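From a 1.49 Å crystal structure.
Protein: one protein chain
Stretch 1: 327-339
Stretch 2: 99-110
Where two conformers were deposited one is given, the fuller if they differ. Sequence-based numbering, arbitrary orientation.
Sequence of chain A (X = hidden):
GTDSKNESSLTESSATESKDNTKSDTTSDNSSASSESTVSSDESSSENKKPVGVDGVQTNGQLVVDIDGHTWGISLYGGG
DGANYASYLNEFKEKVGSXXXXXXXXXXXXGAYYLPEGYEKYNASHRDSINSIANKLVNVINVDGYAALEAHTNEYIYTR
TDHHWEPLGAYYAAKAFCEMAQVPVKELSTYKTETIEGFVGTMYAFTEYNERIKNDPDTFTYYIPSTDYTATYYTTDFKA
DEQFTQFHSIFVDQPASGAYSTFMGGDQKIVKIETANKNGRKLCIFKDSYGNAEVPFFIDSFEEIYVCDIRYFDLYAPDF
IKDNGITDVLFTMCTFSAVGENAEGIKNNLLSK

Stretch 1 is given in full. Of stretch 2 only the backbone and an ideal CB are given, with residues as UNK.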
ATOM      1  N   THR A 327      18.684  -6.491  -0.677  1.00 13.66           N
ATOM      2  CA  THR A 327      18.773  -7.214  -1.955  1.00 14.82           C
ATOM      3  C   THR A 327      17.641  -6.850  -2.930  1.00 12.44           C
ATOM      4  O   THR A 327      17.789  -7.004  -4.164  1.00 13.87           O
ATOM      5  CB  THR A 327      18.745  -8.776  -1.724  1.00 16.01           C
ATOM      6  OG1 THR A 327      17.542  -9.175  -1.044  1.00 15.45           O
ATOM      7  CG2 THR A 327      19.909  -9.209  -0.860  1.00 20.84           C
ATOM      8  N   ASP A 328      16.501  -6.423  -2.370  1.00 12.23           N
ATOM      9  CA  ASP A 328      15.288  -6.155  -3.120  1.00 11.60           C
ATOM     10  C   ASP A 328      14.652  -4.878  -2.557  1.00 11.00           C
ATOM     11  O   ASP A 328      14.557  -4.712  -1.339  1.00 13.00           O
ATOM     12  CB  ASP A 328      14.264  -7.291  -2.925  1.00 13.44           C
ATOM     13  CG  ASP A 328      14.746  -8.632  -3.470  1.00 16.09           C
ATOM     14  OD1 ASP A 328      15.456  -9.387  -2.743  1.00 15.65           O
ATOM     15  OD2 ASP A 328      14.424  -8.910  -4.648  1.00 17.71           O
ATOM     16  N   VAL A 329      14.188  -4.014  -3.456  1.00 10.22           N
ATOM     17  CA  VAL A 329      13.478  -2.790  -3.053  1.00  9.83           C
ATOM     18  C   VAL A 329      12.144  -2.779  -3.777  1.00 11.32           C
ATOM     19  O   VAL A 329      12.112  -2.954  -4.996  1.00 12.22           O
ATOM     20  CB  VAL A 329      14.287  -1.514  -3.415  1.00 10.75           C
ATOM     21  CG1 VAL A 329      13.500  -0.270  -3.020  1.00 11.56           C
ATOM     22  CG2 VAL A 329      15.630  -1.539  -2.700  1.00 11.45           C
ATOM     23  N   LEU A 330      11.064  -2.526  -3.037  1.00 10.41           N
ATOM     24  CA  LEU A 330       9.755  -2.378  -3.617  1.00 10.30           C
ATOM     25  C   LEU A 330       9.234  -0.968  -3.354  1.00 11.00           C
ATOM     26  O   LEU A 330       9.121  -0.551  -2.222  1.00 12.15           O
ATOM     27  CB  LEU A 330       8.804  -3.404  -3.000  1.00 11.33           C
ATOM     28  CG  LEU A 330       7.349  -3.266  -3.406  1.00 10.65           C
ATOM     29  CD1 LEU A 330       7.148  -3.490  -4.898  1.00 12.24           C
ATOM     30  CD2 LEU A 330       6.505  -4.245  -2.609  1.00 11.63           C
ATOM     31  N   PHE A 331       8.885  -0.278  -4.437  1.00  9.84           N
ATOM     32  CA  PHE A 331       8.137   0.966  -4.382  1.00  9.09           C
ATOM     33  C   PHE A 331       6.679   0.597  -4.666  1.00 11.09           C
ATOM     34  O   PHE A 331       6.363  -0.006  -5.728  1.00 10.68           O
ATOM     35  CB  PHE A 331       8.593   1.929  -5.464  1.00 10.34           C
ATOM     36  CG  PHE A 331       9.906   2.572  -5.166  1.00 10.37           C
ATOM     37  CD1 PHE A 331      11.085   1.957  -5.517  1.00 11.47           C
ATOM     38  CD2 PHE A 331       9.959   3.760  -4.475  1.00 12.54           C
ATOM     39  CE1 PHE A 331      12.310   2.559  -5.247  1.00 13.48           C
ATOM     40  CE2 PHE A 331      11.175   4.361  -4.176  1.00 13.66           C
ATOM     41  CZ  PHE A 331      12.345   3.747  -4.560  1.00 15.71           C
ATOM     42  N   THR A 332       5.808   0.914  -3.714  1.00 11.98           N
ATOM     43  CA  THR A 332       4.415   0.580  -3.874  1.00 11.05           C
ATOM     44  C   THR A 332       3.546   1.653  -3.265  1.00 10.38           C
ATOM     45  O   THR A 332       3.796   2.124  -2.167  1.00 12.20           O
ATOM     46  CB  THR A 332       4.131  -0.827  -3.322  1.00 11.52           C
ATOM     47  OG1 THR A 332       2.762  -1.198  -3.630  1.00 12.72           O
ATOM     48  CG2 THR A 332       4.365  -0.942  -1.843  1.00 13.06           C
HETATM   49  N   MSE A 333       2.517   2.028  -4.019  1.00 12.67           N
HETATM   50  CA  MSE A 333       1.626   3.102  -3.626  0.50 12.24           C
HETATM   51  C   MSE A 333       0.448   3.142  -4.538  1.00 11.62           C
HETATM   52  O   MSE A 333       0.439   2.481  -5.578  1.00 11.79           O
HETATM   53  CB  MSE A 333       2.351   4.443  -3.673  0.50 13.01           C
HETATM   54  CG  MSE A 333       3.079   4.776  -4.983  0.50 11.52           C
HETATM   55 SE   MSE A 333       4.080   6.439  -4.518  0.38 14.12          SE
HETATM   56  CE  MSE A 333       5.516   5.198  -3.983  0.50 11.19           C
ATOM     57  N   CYS A 334      -0.568   3.909  -4.170  1.00 10.32           N
ATOM     58  CA  CYS A 334      -1.714   4.061  -5.053  1.00 10.77           C
ATOM     59  C   CYS A 334      -1.402   5.083  -6.146  1.00 11.60           C
ATOM     60  O   CYS A 334      -0.465   5.864  -6.072  1.00 11.50           O
ATOM     61  CB  CYS A 334      -2.970   4.443  -4.275  1.00 12.19           C
ATOM     62  SG  CYS A 334      -2.979   6.180  -3.759  1.00 14.90           S
ATOM     63  N   THR A 335      -2.246   5.079  -7.161  1.00  9.04           N
ATOM     64  CA  THR A 335      -2.061   5.948  -8.310  0.60 10.12           C
ATOM     65  C   THR A 335      -2.022   7.414  -7.928  1.00 11.90           C
ATOM     66  O   THR A 335      -1.203   8.161  -8.431  1.00 10.70           O
ATOM     67  CB  THR A 335      -3.142   5.720  -9.357  0.60 10.95           C
ATOM     68  OG1 THR A 335      -4.399   5.555  -8.680  0.60  9.80           O
ATOM     69  CG2 THR A 335      -2.816   4.489 -10.225  0.60 10.64           C
ATOM     70  N   PHE A 336      -2.917   7.842  -7.043  1.00 11.51           N
ATOM     71  CA  PHE A 336      -2.936   9.248  -6.661  1.00  9.68           C
ATOM     72  C   PHE A 336      -1.572   9.684  -6.096  1.00 11.07           C
ATOM     73  O   PHE A 336      -1.106  10.789  -6.315  1.00 13.10           O
ATOM     74  CB  PHE A 336      -3.983   9.488  -5.597  1.00 10.64           C
ATOM     75  CG  PHE A 336      -5.402   9.382  -6.062  1.00 11.05           C
ATOM     76  CD1 PHE A 336      -6.079  10.510  -6.540  1.00 13.22           C
ATOM     77  CD2 PHE A 336      -6.107   8.201  -5.940  1.00 13.50           C
ATOM     78  CE1 PHE A 336      -7.412  10.437  -6.927  1.00 12.84           C
ATOM     79  CE2 PHE A 336      -7.437   8.135  -6.312  1.00 13.34           C
ATOM     80  CZ  PHE A 336      -8.099   9.253  -6.785  1.00 12.40           C
ATOM     81  N   SER A 337      -0.940   8.807  -5.331  1.00 11.22           N
ATOM     82  CA  SER A 337       0.372   9.125  -4.772  1.00 11.13           C
ATOM     83  C   SER A 337       1.444   9.165  -5.858  1.00 12.25           C
ATOM     84  O   SER A 337       2.263  10.083  -5.881  1.00 12.67           O
ATOM     85  CB  SER A 337       0.802   8.113  -3.726  1.00 12.57           C
ATOM     86  OG  SER A 337       0.044   8.230  -2.571  1.00 13.92           O
ATOM     87  N   ALA A 338       1.443   8.180  -6.764  1.00 10.32           N
ATOM     88  CA  ALA A 338       2.485   8.104  -7.769  1.00  9.97           C
ATOM     89  C   ALA A 338       2.413   9.251  -8.757  1.00 11.28           C
ATOM     90  O   ALA A 338       3.450   9.681  -9.242  1.00 12.11           O
ATOM     91  CB  ALA A 338       2.398   6.793  -8.523  1.00 10.54           C
ATOM     92  N   VAL A 339       1.214   9.733  -9.091  1.00 10.51           N
ATOM     93  CA  VAL A 339       1.080  10.803 -10.074  1.00  9.54           C
ATOM     94  C   VAL A 339       1.050  12.216  -9.489  1.00 10.88           C
ATOM     95  O   VAL A 339       1.182  13.195 -10.233  1.00 14.89           O
ATOM     96  CB  VAL A 339      -0.104  10.613 -11.031  1.00 11.93           C
ATOM     97  CG1 VAL A 339      -0.076   9.218 -11.651  1.00 12.62           C
ATOM     98  CG2 VAL A 339      -1.445  10.879 -10.348  1.00 13.71           C
ATOM     99  N   UNK A  99      23.134  -4.875  -8.749  1.00 14.17           N
ATOM    100  CA  UNK A  99      23.023  -5.967  -7.789  1.00 15.33           C
ATOM    101  C   UNK A  99      21.822  -5.912  -6.845  1.00 14.20           C
ATOM    102  O   UNK A  99      21.590  -6.868  -6.096  1.00 16.61           O
ATOM    103  CB  UNK A  99      24.300  -6.008  -6.947  1.00 15.33           C
ATOM    104  N   UNK A 100      21.066  -4.815  -6.885  1.00 12.63           N
ATOM    105  CA  UNK A 100      19.874  -4.659  -6.077  1.00 11.80           C
ATOM    106  C   UNK A 100      18.720  -4.613  -7.047  1.00 13.40           C
ATOM    107  O   UNK A 100      18.677  -3.758  -7.914  1.00 12.77           O
ATOM    108  CB  UNK A 100      19.929  -3.413  -5.191  1.00 11.80           C
ATOM    109  N   UNK A 101      17.756  -5.519  -6.881  1.00 11.83           N
ATOM    110  CA  UNK A 101      16.561  -5.505  -7.748  1.00 11.30           C
ATOM    111  C   UNK A 101      15.565  -4.530  -7.191  1.00 11.13           C
ATOM    112  O   UNK A 101      15.299  -4.549  -5.996  1.00 14.03           O
ATOM    113  CB  UNK A 101      15.933  -6.895  -7.869  1.00 11.30           C
ATOM    114  N   UNK A 102      15.070  -3.656  -8.075  1.00  9.49           N
ATOM    115  CA  UNK A 102      14.101  -2.620  -7.692  1.00  8.77           C
ATOM    116  C   UNK A 102      12.818  -2.909  -8.463  1.00  9.83           C
ATOM    117  O   UNK A 102      12.854  -3.140  -9.685  1.00 11.38           O
ATOM    118  CB  UNK A 102      14.624  -1.212  -7.983  1.00  8.77           C
ATOM    119  N   UNK A 103      11.715  -2.960  -7.713  1.00  9.08           N
ATOM    120  CA  UNK A 103      10.408  -3.326  -8.231  1.00 10.24           C
ATOM    121  C   UNK A 103       9.461  -2.144  -8.024  1.00 10.72           C
ATOM    122  O   UNK A 103       9.597  -1.371  -7.059  1.00 11.83           O
ATOM    123  CB  UNK A 103       9.877  -4.589  -7.550  1.00 10.24           C
ATOM    124  N   UNK A 104       8.505  -2.018  -8.930  1.00  9.49           N
ATOM    125  CA  UNK A 104       7.486  -0.986  -8.862  1.00  9.42           C
ATOM    126  C   UNK A 104       6.103  -1.651  -8.911  1.00 10.85           C
ATOM    127  O   UNK A 104       5.834  -2.460  -9.788  1.00 11.85           O
ATOM    128  CB  UNK A 104       7.655   0.023 -10.000  1.00  9.42           C
ATOM    129  N   UNK A 105       5.242  -1.278  -7.971  1.00  9.84           N
ATOM    130  CA  UNK A 105       3.846  -1.770  -7.966  1.00  9.94           C
ATOM    131  C   UNK A 105       2.919  -0.655  -7.572  1.00 10.14           C
ATOM    132  O   UNK A 105       2.720  -0.371  -6.388  1.00 12.63           O
ATOM    133  CB  UNK A 105       3.673  -2.956  -7.015  1.00  9.94           C
ATOM    134  N   UNK A 106       2.381   0.016  -8.587  1.00 10.27           N
ATOM    135  CA  UNK A 106       1.428   1.083  -8.413  1.00  9.37           C
ATOM    136  C   UNK A 106       0.046   0.490  -8.569  1.00 11.36           C
ATOM    137  O   UNK A 106      -0.236  -0.186  -9.565  1.00 12.47           O
ATOM    138  CB  UNK A 106       1.668   2.222  -9.406  1.00  9.37           C
ATOM    139  N   UNK A 107      -0.809   0.748  -7.595  1.00  9.65           N
ATOM    140  CA  UNK A 107      -2.127   0.098  -7.578  1.00 11.37           C
ATOM    141  C   UNK A 107      -3.244   1.139  -7.591  1.00 12.04           C
ATOM    142  O   UNK A 107      -3.076   2.244  -7.106  1.00 12.43           O
ATOM    143  CB  UNK A 107      -2.265  -0.805  -6.350  1.00 11.37           C
ATOM    144  N   UNK A 108      -4.393   0.766  -8.159  1.00 10.09           N
ATOM    145  CA  UNK A 108      -5.499   1.693  -8.227  1.00 10.37           C
ATOM    146  C   UNK A 108      -6.268   1.706  -6.918  1.00 10.87           C
ATOM    147  O   UNK A 108      -6.073   0.850  -6.072  1.00 11.26           O
ATOM    148  CB  UNK A 108      -6.427   1.335  -9.390  1.00 10.37           C
ATOM    149  N   UNK A 109      -7.124   2.710  -6.783  1.00 11.73           N
ATOM    150  CA  UNK A 109      -8.126   2.762  -5.753  1.00 11.71           C
ATOM    151  C   UNK A 109      -9.414   2.128  -6.301  1.00 10.63           C
ATOM    152  O   UNK A 109      -9.473   1.678  -7.472  1.00 11.17           O
ATOM    153  CB  UNK A 109      -8.359   4.201  -5.289  1.00 11.71           C
ATOM    154  N   UNK A 110     -10.431   2.037  -5.453  1.00 11.03           N
ATOM    155  CA  UNK A 110     -11.610   1.241  -5.784  1.00 10.52           C
ATOM    156  C   UNK A 110     -12.319   1.654  -7.057  1.00 11.64           C
ATOM    157  O   UNK A 110     -12.952   0.838  -7.704  1.00 12.62           O
ATOM    158  CB  UNK A 110     -12.606   1.306  -4.625  1.00 10.52           C
TER

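Stretch 2 runs parallel to strand 328-334, and its backbone from 101 to 107 pairs with it throughout. Side chains at 101, 103, 105 and 107 share a face with Asp 328, Leu 330, Thr 332 and Cys 334; those at 102, 104 and 106 take the other.

Position 99 has nothing of stretch 1 near its CB; it is Ser 99.

Position 100 points sideways, its CB 5.3 Å from Val 329 CG2. A modest apolar side chain fits. Val 100 brings CG1 to 3.9 Å from Val 329 CG2.

At 101 the backbone N donates to Thr 327 O (3.1 Å) and the O accepts from Val 329 N (2.8 Å). The CB is 4.1 Å from the carboxylate oxygen Asp 328 OD2, so a polar or basic side chain would suit. It is Asn 101. A water accepts from Asn 101 ND2 (2.9 Å) and donates to Asp 328 OD2 (2.6 Å).

Position 102 looks along the face of Val 329, with Phe 331 CE1 5.2 Å from its CB. A branched aliphatic is a natural choice. Val 102 places CG1 3.8 Å from Phe 331 CE1, at the ring edge.

At 103 the CB is 4.0 Å from Leu 330 CD1, with Asp 328 on the same face. Leucine, methionine or an aromatic could cover Leu 330. In Phe 103, chi1 is m, the CB packs on Leu 330 CD1 (3.8 Å), and the ring edge meets the carboxylate, CE1 to Asp 328 OD2 3.4 Å.

Position 104 has its CB 4.5 Å from Phe 331 O, a backbone atom, so stretch 1 hardly selects here. Asn 104 hydrogen-bonds elsewhere in the structure.

At 105 the CB is near both Leu 330 CD1 (4.1 Å) and Thr 332 OG1 (3.9 Å). A long, flexible apolar chain would suit. It is Met 105, as selenomethionine; its CE comes 3.8 Å from Thr 332 OG1.

Position 106 faces helix 335-339, its CB 4.7 Å from Ala 338 CB. Valine, isoleucine or leucine would fit. Val 106 CG1 reaches Thr 335 CG2 (3.7 Å) and Ala 338 CB (4.0 Å).

Position 107 is beside Cys 334; a small or branched side chain suits. It is Val 107.

Position 108 points away, and its phi permits proline: Pro 108.

Position 109 points toward stretch 1, its CB 4.2 Å from Phe 336 CE2. A small or medium side chain suits. Thr 109 OG1 meets the ring edge at Phe 336 CE2 (3.4 Å).

Position 110, out of reach, is Ala 110.

Stretch 2, residues 99-110: SVNVFNMVVPTA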
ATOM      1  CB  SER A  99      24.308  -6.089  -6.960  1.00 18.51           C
ATOM      2  OG  SER A  99      24.360  -5.065  -5.995  1.00 20.83           O
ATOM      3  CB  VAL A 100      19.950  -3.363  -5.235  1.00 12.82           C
ATOM      4  CG1 VAL A 100      18.678  -3.180  -4.450  1.00 12.60           C
ATOM      5  CG2 VAL A 100      21.168  -3.423  -4.292  1.00 16.31           C
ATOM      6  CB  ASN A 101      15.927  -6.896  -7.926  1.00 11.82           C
ATOM      7  CG  ASN A 101      16.615  -7.663  -9.015  1.00 13.39           C
ATOM      8  OD1 ASN A 101      17.213  -7.063  -9.927  1.00 14.06           O
ATOM      9  ND2 ASN A 101      16.520  -8.969  -8.971  1.00 14.50           N
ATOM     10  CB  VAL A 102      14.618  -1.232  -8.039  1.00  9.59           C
ATOM     11  CG1 VAL A 102      13.624  -0.146  -7.636  1.00 11.69           C
ATOM     12  CG2 VAL A 102      15.999  -1.002  -7.358  1.00 11.72           C
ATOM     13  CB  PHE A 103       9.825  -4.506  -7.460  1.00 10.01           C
ATOM     14  CG  PHE A 103      10.617  -5.793  -7.528  1.00 10.60           C
ATOM     15  CD1 PHE A 103      11.769  -5.994  -6.763  1.00 10.63           C
ATOM     16  CD2 PHE A 103      10.177  -6.824  -8.330  1.00 12.10           C
ATOM     17  CE1 PHE A 103      12.431  -7.217  -6.793  1.00 11.88           C
ATOM     18  CE2 PHE A 103      10.846  -8.037  -8.383  1.00 13.16           C
ATOM     19  CZ  PHE A 103      11.983  -8.224  -7.626  1.00 13.22           C
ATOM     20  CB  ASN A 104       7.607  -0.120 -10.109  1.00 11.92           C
ATOM     21  CG  ASN A 104       6.493   0.889 -10.221  1.00 12.70           C
ATOM     22  OD1 ASN A 104       6.319   1.703  -9.339  1.00 12.76           O
ATOM     23  ND2 ASN A 104       5.712   0.809 -11.304  1.00 14.01           N
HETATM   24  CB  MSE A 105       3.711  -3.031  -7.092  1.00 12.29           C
HETATM   25  CG  MSE A 105       2.300  -3.646  -7.317  1.00 11.48           C
HETATM   26 SE   MSE A 105       2.107  -5.381  -6.454  0.75 10.33          SE
HETATM   27  CE  MSE A 105       2.490  -4.837  -4.662  1.00 12.63           C
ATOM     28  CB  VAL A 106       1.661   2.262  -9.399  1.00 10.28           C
ATOM     29  CG1 VAL A 106       0.585   3.331  -9.213  1.00 12.21           C
ATOM     30  CG2 VAL A 106       3.049   2.862  -9.178  1.00 12.27           C
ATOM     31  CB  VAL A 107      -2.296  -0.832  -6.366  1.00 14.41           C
ATOM     32  CG1 VAL A 107      -1.345  -2.027  -6.471  1.00 14.72           C
ATOM     33  CG2 VAL A 107      -2.096  -0.107  -5.037  1.00 16.94           C
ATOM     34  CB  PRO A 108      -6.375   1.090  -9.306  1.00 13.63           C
ATOM     35  CG  PRO A 108      -6.157  -0.356  -9.154  1.00 13.97           C
ATOM     36  CD  PRO A 108      -4.711  -0.528  -8.800  1.00 11.20           C
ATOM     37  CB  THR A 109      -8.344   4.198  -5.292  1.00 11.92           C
ATOM     38  OG1 THR A 109      -8.716   4.995  -6.426  1.00 11.68           O
ATOM     39  CG2 THR A 109      -7.074   4.764  -4.645  1.00 13.38           C
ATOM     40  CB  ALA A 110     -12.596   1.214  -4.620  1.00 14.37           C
TER
HETATM   41  O   HOH W   1      16.029 -10.102  -6.336  1.00 17.05           O
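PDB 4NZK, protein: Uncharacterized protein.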